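Local coordinates for hypothetical protein Atu0240 (Agrobacterium tumefaciens str. C58, PDB 2GAX) that is of unknown function but belongs to the DUF2000 family, whose fold is related to that of the peptidyl-tRNA hydrolase 2 (PTH2) proteins, at residues 4-9 and 116-121; 63-68 and 109-114; 69-74 and 125-130. All coordinates share one frame; numbering follows the deposited sequence.

Contact 1: 4-9 and 116-121; sequences TKIAVI and ALRADR. With PO4 (phosphate ion), chain C.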
# COMPACT_ATOMS: atom_id res chain seq x y z
N THR A 4 -1.08 10.65 11.57
CA THR A 4 -0.80 10.05 10.26
C THR A 4 -2.05 9.66 9.49
O THR A 4 -3.17 9.70 10.03
CB THR A 4 0.11 8.80 10.39
OG1 THR A 4 -0.60 7.76 11.09
CG2 THR A 4 1.40 9.14 11.13
N LYS A 5 -1.84 9.29 8.22
CA LYS A 5 -2.88 8.76 7.35
C LYS A 5 -2.32 7.53 6.63
O LYS A 5 -1.15 7.52 6.24
CB LYS A 5 -3.28 9.83 6.33
CG LYS A 5 -4.26 9.36 5.27
CD LYS A 5 -4.50 10.41 4.19
CE LYS A 5 -5.22 9.76 3.01
NZ LYS A 5 -5.72 10.71 1.95
N ILE A 6 -3.16 6.51 6.43
CA ILE A 6 -2.80 5.32 5.65
C ILE A 6 -3.49 5.38 4.29
O ILE A 6 -4.71 5.48 4.19
CB ILE A 6 -3.16 3.98 6.37
CG1 ILE A 6 -2.46 3.89 7.73
CG2 ILE A 6 -2.75 2.77 5.52
CD1 ILE A 6 -2.87 2.68 8.54
N ALA A 7 -2.69 5.32 3.23
CA ALA A 7 -3.20 5.37 1.88
C ALA A 7 -2.65 4.22 1.06
O ALA A 7 -1.47 3.87 1.18
CB ALA A 7 -2.87 6.69 1.24
N VAL A 8 -3.52 3.64 0.24
CA VAL A 8 -3.14 2.63 -0.73
C VAL A 8 -3.44 3.19 -2.12
O VAL A 8 -4.54 3.67 -2.35
CB VAL A 8 -4.00 1.36 -0.54
CG1 VAL A 8 -3.72 0.33 -1.65
CG2 VAL A 8 -3.77 0.75 0.84
N ILE A 9 -2.47 3.15 -3.03
CA ILE A 9 -2.66 3.62 -4.42
C ILE A 9 -2.38 2.50 -5.43
O ILE A 9 -1.27 1.97 -5.51
CB ILE A 9 -1.79 4.87 -4.80
CG1 ILE A 9 -1.79 5.93 -3.70
CG2 ILE A 9 -2.27 5.50 -6.11
CD1 ILE A 9 -0.60 5.86 -2.73
N ALA A 116 1.58 1.55 -0.83
CA ALA A 116 0.88 2.01 0.36
C ALA A 116 1.87 2.72 1.23
O ALA A 116 3.04 2.35 1.28
CB ALA A 116 0.27 0.86 1.15
N LEU A 117 1.36 3.68 1.97
CA LEU A 117 2.18 4.42 2.92
C LEU A 117 1.36 4.83 4.13
O LEU A 117 0.12 4.92 4.07
CB LEU A 117 2.79 5.64 2.23
CG LEU A 117 1.93 6.87 1.89
CD1 LEU A 117 2.83 8.11 1.69
CD2 LEU A 117 1.02 6.63 0.68
N ARG A 118 2.07 5.05 5.23
CA ARG A 118 1.54 5.65 6.44
C ARG A 118 2.52 6.75 6.83
O ARG A 118 3.69 6.47 7.13
CB ARG A 118 1.43 4.64 7.56
CG ARG A 118 1.03 5.24 8.92
CD ARG A 118 0.94 4.15 9.98
NE ARG A 118 0.31 4.65 11.20
CZ ARG A 118 0.96 5.31 12.17
NH1 ARG A 118 2.27 5.53 12.08
NH2 ARG A 118 0.28 5.73 13.24
N ALA A 119 2.05 7.99 6.83
CA ALA A 119 2.90 9.13 7.18
C ALA A 119 2.07 10.31 7.67
O ALA A 119 0.84 10.32 7.51
CB ALA A 119 3.73 9.55 5.98
N ASP A 120 2.74 11.30 8.25
CA ASP A 120 2.04 12.50 8.72
C ASP A 120 1.05 12.96 7.67
O ASP A 120 1.38 13.06 6.49
CB ASP A 120 3.00 13.61 9.14
CG ASP A 120 3.35 13.55 10.63
OD1 ASP A 120 3.31 14.62 11.29
OD2 ASP A 120 3.64 12.45 11.16
N ARG A 121 -0.18 13.20 8.11
CA ARG A 121 -1.31 13.40 7.20
C ARG A 121 -1.07 14.39 6.06
O ARG A 121 -1.42 14.11 4.91
CB ARG A 121 -2.59 13.73 7.99
CG ARG A 121 -2.49 14.92 8.95
CD ARG A 121 -3.75 15.04 9.79
NE ARG A 121 -3.58 14.57 11.16
CZ ARG A 121 -3.75 15.33 12.25
NH1 ARG A 121 -4.10 16.60 12.13
NH2 ARG A 121 -3.57 14.80 13.46
P PO4 C . -0.37 8.79 14.95
O1 PO4 C . -0.56 7.47 15.66
O2 PO4 C . -1.19 9.86 15.65
O3 PO4 C . -0.83 8.68 13.52
O4 PO4 C . 1.08 9.19 15.00
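Strands 4-11 and 112-120 lie side by side in the mixed beta-sheet of this alpha/beta fold, and residues 4-9 and 116-121 form their antiparallel pairing. Two hydrogen-bonded pairs hold it. Lys-5 N donates a hydrogen bond to Ala-119 O at 3.0 Å, and Ala-119 N returns a longer bond to Lys-5 O at 3.3 Å. Ala-7 and Leu-117 are bonded more straightly: each nitrogen lies nearly on the axis of its partner's C=O, and Leu-117 N lies 2.9 Å from Ala-7 O. Ile-6 with Arg-118 and Val-8 with Ala-116 are non-hydrogen-bonded pairs.

On the face of Ala-7 and Leu-117, CG of Leu-117 sits in the crowded position between backbone N and carbonyl carbon (chi1 73°). Its CD2 methyl meets Ala-7 CB and, obliquely, Ile-9 CD1, each at 3.9 Å. Helix 121-127 packs on this side. On the other face, Ile-6 CG1 crosses the Arg-118 stem, while Val-8 and Ala-116 meet helix 16-33.

The start of strand 4-11 is polar. Thr-4 OG1 lies over one face of the Arg-118 guanidinium, offset toward its rim, but the angle is poor for a hydrogen bond. Instead OG1 donates to O3 of a phosphate ion at 2.6 Å, and Thr-4 N donates to the same O3 at 2.8 Å. Asp-3 N binds the ion as well. Phosphate O1 lies at the guanidinium edge, 3.1 Å from Arg-118 NH2. Gln-56 bonds both Thr-4 OG1 and Arg-118 NE, and so links the two side chains. The phosphate probably comes from the crystallisation liquor. The Arg-118 charge would favour an anion here. The pairing is typical of the inner strands of an alpha/beta sheet with helices packed on both faces.

Contact 2: 63-68 and 109-114; sequences TDQEAL and TAKVVG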
# COMPACT_ATOMS: atom_id res chain seq x y z
N THR A 63 -4.75 5.35 -9.90
CA THR A 63 -4.28 6.29 -10.92
C THR A 63 -3.55 5.55 -12.03
O THR A 63 -3.42 4.32 -11.99
CB THR A 63 -3.41 7.42 -10.31
OG1 THR A 63 -3.09 8.38 -11.32
CG2 THR A 63 -2.11 6.86 -9.70
N ASP A 64 -3.06 6.30 -13.02
CA ASP A 64 -2.34 5.73 -14.15
C ASP A 64 -0.86 5.46 -13.86
O ASP A 64 -0.30 5.93 -12.87
CB ASP A 64 -2.47 6.65 -15.37
CG ASP A 64 -1.89 8.04 -15.12
OD1 ASP A 64 -2.60 8.89 -14.55
OD2 ASP A 64 -0.71 8.27 -15.49
N GLN A 65 -0.23 4.70 -14.75
CA GLN A 65 1.17 4.29 -14.58
C GLN A 65 2.13 5.44 -14.27
O GLN A 65 2.85 5.40 -13.27
CB GLN A 65 1.66 3.52 -15.81
CG GLN A 65 3.04 2.90 -15.65
CD GLN A 65 3.11 1.93 -14.48
OE1 GLN A 65 3.19 2.33 -13.31
NE2 GLN A 65 3.13 0.64 -14.80
N GLU A 66 2.14 6.47 -15.11
CA GLU A 66 3.09 7.56 -14.92
C GLU A 66 2.75 8.41 -13.72
O GLU A 66 3.65 8.95 -13.07
CB GLU A 66 3.27 8.41 -16.19
CG GLU A 66 3.95 7.62 -17.32
CD GLU A 66 5.18 6.87 -16.85
OE1 GLU A 66 6.10 7.51 -16.29
OE2 GLU A 66 5.23 5.64 -17.03
N ALA A 67 1.46 8.51 -13.38
CA ALA A 67 1.08 9.20 -12.16
C ALA A 67 1.50 8.41 -10.90
O ALA A 67 1.86 9.02 -9.88
CB ALA A 67 -0.41 9.49 -12.14
N LEU A 68 1.46 7.08 -10.98
CA LEU A 68 1.91 6.25 -9.86
C LEU A 68 3.43 6.33 -9.70
O LEU A 68 3.94 6.28 -8.58
CB LEU A 68 1.42 4.80 -10.03
CG LEU A 68 1.48 3.78 -8.87
CD1 LEU A 68 0.93 4.33 -7.56
CD2 LEU A 68 0.71 2.54 -9.26
N THR A 109 12.35 3.24 -13.85
CA THR A 109 12.07 2.14 -14.79
C THR A 109 11.02 1.13 -14.34
O THR A 109 10.56 0.31 -15.15
CB THR A 109 13.34 1.34 -15.16
OG1 THR A 109 13.72 0.49 -14.06
CG2 THR A 109 14.50 2.25 -15.54
N ALA A 110 10.64 1.16 -13.06
CA ALA A 110 9.69 0.17 -12.54
C ALA A 110 8.27 0.35 -13.11
O ALA A 110 7.87 1.45 -13.49
CB ALA A 110 9.67 0.19 -11.01
N LYS A 111 7.53 -0.76 -13.18
CA LYS A 111 6.11 -0.69 -13.49
C LYS A 111 5.35 -0.95 -12.20
O LYS A 111 4.93 -2.06 -11.93
CB LYS A 111 5.71 -1.70 -14.57
CG LYS A 111 6.36 -1.44 -15.92
CD LYS A 111 6.28 -2.69 -16.81
CE LYS A 111 6.41 -2.31 -18.28
NZ LYS A 111 7.22 -3.32 -19.04
N VAL A 112 5.25 0.08 -11.36
CA VAL A 112 4.54 -0.04 -10.10
C VAL A 112 3.06 -0.28 -10.36
O VAL A 112 2.44 0.43 -11.16
CB VAL A 112 4.69 1.19 -9.19
CG1 VAL A 112 3.96 0.98 -7.87
CG2 VAL A 112 6.17 1.45 -8.92
N VAL A 113 2.52 -1.30 -9.70
CA VAL A 113 1.09 -1.57 -9.75
C VAL A 113 0.37 -1.19 -8.46
O VAL A 113 -0.86 -1.09 -8.42
CB VAL A 113 0.80 -3.02 -10.20
CG1 VAL A 113 1.40 -3.26 -11.59
CG2 VAL A 113 1.36 -4.04 -9.19
N GLY A 114 1.12 -0.96 -7.39
CA GLY A 114 0.52 -0.50 -6.14
C GLY A 114 1.57 -0.01 -5.17
O GLY A 114 2.71 -0.44 -5.21
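Leu-68 and Gln-65 share this contact from the first turn of helix 65-77. Leu-68 CB points toward residues 109-114. CG stands anti to the backbone N (chi1 -166°) and lies 3.9 Å from Val-112 CG1. Beyond it the two methyls part. CD1 turns to strand 4-11 and packs on Ile-9 CG2. CD2 reaches strand 112-120: it is 3.9 Å from Val-112 CG1 and only 3.3 Å from Val-112 O, so an apolar tip rests on a backbone carbonyl. The same methyl also lies against the Val-113 to Gly-114 peptide, 3.8 Å from Val-113 C. The Leu-68 and Val-112 side chains cross at about a right angle. The Gln-65 side chain, bent at chi2, lies obliquely beside Lys-111.

The peptide under CD2 belongs to a classic beta bulge, in which Val-113 and Gly-114 both face Tyr-85 of strand 83-86. Asp-64 is the N-cap of the helix that bears Leu-68. Its OD2 accepts from Ala-67 N at 3.0 Å, from above the carboxylate plane. The contact is buried packing between helix and sheet: Leu-68 also touches Arg-11 of strand 4-11, while Val-112 packs on His-72 of the helix and Leu-84 of strand 83-86.

Contact 3: 69-74 and 125-130; sequences RKIHQR and DKITKG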
# COMPACT_ATOMS: atom_id res chain seq x y z
N ARG A 69 4.15 6.48 -10.80
CA ARG A 69 5.59 6.71 -10.76
C ARG A 69 5.97 7.96 -9.97
O ARG A 69 6.84 7.90 -9.10
CB ARG A 69 6.19 6.78 -12.17
CG ARG A 69 7.71 6.89 -12.15
CD ARG A 69 8.31 7.02 -13.53
NE ARG A 69 7.65 6.13 -14.49
CZ ARG A 69 7.86 4.82 -14.57
NH1 ARG A 69 8.72 4.22 -13.75
NH2 ARG A 69 7.20 4.11 -15.48
N LYS A 70 5.32 9.10 -10.24
CA LYS A 70 5.65 10.33 -9.53
C LYS A 70 5.32 10.25 -8.03
O LYS A 70 6.08 10.74 -7.21
CB LYS A 70 5.03 11.59 -10.18
CG LYS A 70 3.58 11.43 -10.61
CD LYS A 70 2.91 12.79 -10.90
CE LYS A 70 1.37 12.66 -10.94
NZ LYS A 70 0.79 11.88 -9.77
N ILE A 71 4.20 9.62 -7.70
CA ILE A 71 3.81 9.34 -6.31
C ILE A 71 4.91 8.53 -5.62
O ILE A 71 5.36 8.88 -4.52
CB ILE A 71 2.43 8.63 -6.24
CG1 ILE A 71 1.31 9.62 -6.63
CG2 ILE A 71 2.18 8.08 -4.84
CD1 ILE A 71 -0.07 9.01 -6.89
N HIS A 72 5.35 7.46 -6.27
CA HIS A 72 6.50 6.68 -5.82
C HIS A 72 7.72 7.60 -5.59
O HIS A 72 8.29 7.64 -4.50
CB HIS A 72 6.78 5.58 -6.84
CG HIS A 72 7.98 4.73 -6.52
ND1 HIS A 72 8.61 3.97 -7.48
CD2 HIS A 72 8.65 4.51 -5.36
CE1 HIS A 72 9.62 3.32 -6.93
NE2 HIS A 72 9.67 3.64 -5.64
N GLN A 73 8.10 8.36 -6.62
CA GLN A 73 9.19 9.35 -6.54
C GLN A 73 9.02 10.39 -5.42
O GLN A 73 9.97 10.69 -4.72
CB GLN A 73 9.38 10.02 -7.91
CG GLN A 73 9.90 9.05 -8.97
CD GLN A 73 9.83 9.59 -10.39
OE1 GLN A 73 8.92 10.35 -10.73
NE2 GLN A 73 10.78 9.19 -11.22
N ARG A 74 7.81 10.91 -5.25
CA ARG A 74 7.53 11.85 -4.17
C ARG A 74 7.75 11.23 -2.80
O ARG A 74 8.27 11.89 -1.91
CB ARG A 74 6.11 12.40 -4.25
CG ARG A 74 5.81 13.28 -5.46
CD ARG A 74 4.59 14.11 -5.15
NE ARG A 74 4.06 14.76 -6.34
CZ ARG A 74 2.96 14.38 -6.98
NH1 ARG A 74 2.25 13.35 -6.55
NH2 ARG A 74 2.56 15.06 -8.06
N ASP A 125 -0.94 13.65 1.71
CA ASP A 125 -1.72 14.39 0.70
C ASP A 125 -0.86 15.01 -0.41
O ASP A 125 -1.27 15.04 -1.58
CB ASP A 125 -2.57 15.46 1.38
CG ASP A 125 -3.62 14.88 2.31
OD1 ASP A 125 -4.24 13.86 1.95
OD2 ASP A 125 -3.81 15.46 3.40
N LYS A 126 0.32 15.50 -0.05
CA LYS A 126 1.32 15.98 -1.02
C LYS A 126 1.86 14.85 -1.90
O LYS A 126 2.04 15.01 -3.11
CB LYS A 126 2.47 16.69 -0.31
CG LYS A 126 2.10 18.05 0.28
CD LYS A 126 3.27 18.72 1.00
CE LYS A 126 3.00 20.21 1.21
NZ LYS A 126 2.74 20.94 -0.08
N ILE A 127 2.14 13.70 -1.28
CA ILE A 127 2.71 12.57 -1.99
C ILE A 127 1.71 12.04 -3.02
O ILE A 127 2.07 11.81 -4.18
CB ILE A 127 3.17 11.47 -1.01
CG1 ILE A 127 4.49 11.87 -0.36
CG2 ILE A 127 3.29 10.12 -1.70
CD1 ILE A 127 4.84 11.09 0.89
N THR A 128 0.45 11.90 -2.60
CA THR A 128 -0.58 11.25 -3.40
C THR A 128 -1.30 12.18 -4.39
O THR A 128 -2.25 11.77 -5.05
CB THR A 128 -1.65 10.58 -2.49
OG1 THR A 128 -2.38 11.60 -1.79
CG2 THR A 128 -1.00 9.63 -1.47
N LYS A 129 -0.84 13.43 -4.49
CA LYS A 129 -1.44 14.40 -5.42
C LYS A 129 -1.60 13.83 -6.83
O LYS A 129 -0.66 13.26 -7.39
CB LYS A 129 -0.61 15.69 -5.47
CG LYS A 129 -1.28 16.86 -6.18
CD LYS A 129 -0.31 18.03 -6.28
CE LYS A 129 -0.83 19.14 -7.16
NZ LYS A 129 0.21 20.20 -7.33
N GLY A 130 -2.79 13.98 -7.38
CA GLY A 130 -3.07 13.48 -8.72
C GLY A 130 -4.02 12.29 -8.69
O GLY A 130 -4.95 12.22 -9.51
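Arg-74 has CG anti to its carbonyl carbon (chi1 -66°) and runs extended from CG to NE, which carries its guanidinium from helix 65-77 to the C-terminal end of helix 121-127. Lys-70, one turn earlier, holds CG in the crowded position between backbone N and carbonyl carbon (chi1 44°). A bend at chi4 (47°) then brings NZ to the same place. The contact is thus a helix side gripping the last turn and exit loop of another helix, with both helices on one face of the alpha/beta sheet.

Arg-74 NH1 makes two bonds. It donates to Ile-127 O and to Lys-129 O. Ile-127 O, 2.8 Å from NH1, lies in the guanidinium plane at its edge; NH1 itself stands above the plane of that carbonyl. Lys-129 O, 3.0 Å from NH1, is met on a lone pair. Lys-70 NZ reaches Lys-129 O as well, at 3.1 Å, so two cationic side chains grip one carbonyl oxygen. NZ is further held by Ala-67 O of its own helix. The two positive charges probably offset the partial negative charge at the C-terminal end of helix 121-127. Lys-129 CB lies over one face of the guanidinium, 3.8 Å from NH1, while the Lys-129 chain extends away.

Beneath the polar groups lies an apolar layer. Ile-71 CG2 meets Ile-127 CG2 at 3.9 Å, the two side chains crossing obliquely. Ile-71 CG1 rests 3.4 Å from Ile-127 O. Both isoleucines also touch Met-115 of strand 112-120. Gly-130 has a positive phi, and the Lys-70 ammonium packs close to its backbone, with NZ 4.3 Å from Gly-130 CA.

In the fold
The six segments follow the chain as 4-9, 63-68, 69-74, 109-114, 116-121 and 125-130. Contact 1 therefore encloses contact 2, while contact 3 crosses both. Contacts 1 and 2 share strand 112-120, their centres about 17 Å apart. Contacts 2 and 3 share helix 65-77, their centres about 11 Å apart. The centres of contacts 1 and 3 are also about 11 Å apart, and here helix 121-127 follows directly on strand 112-120. Ile-9 joins all three: its CG2 packs on Thr-63 CG2 and its CD1 on Ile-71 CG2. The contacts thus share a continuous apolar layer around Ile-9 between the sheet and the two helices of the DUF2000 fold.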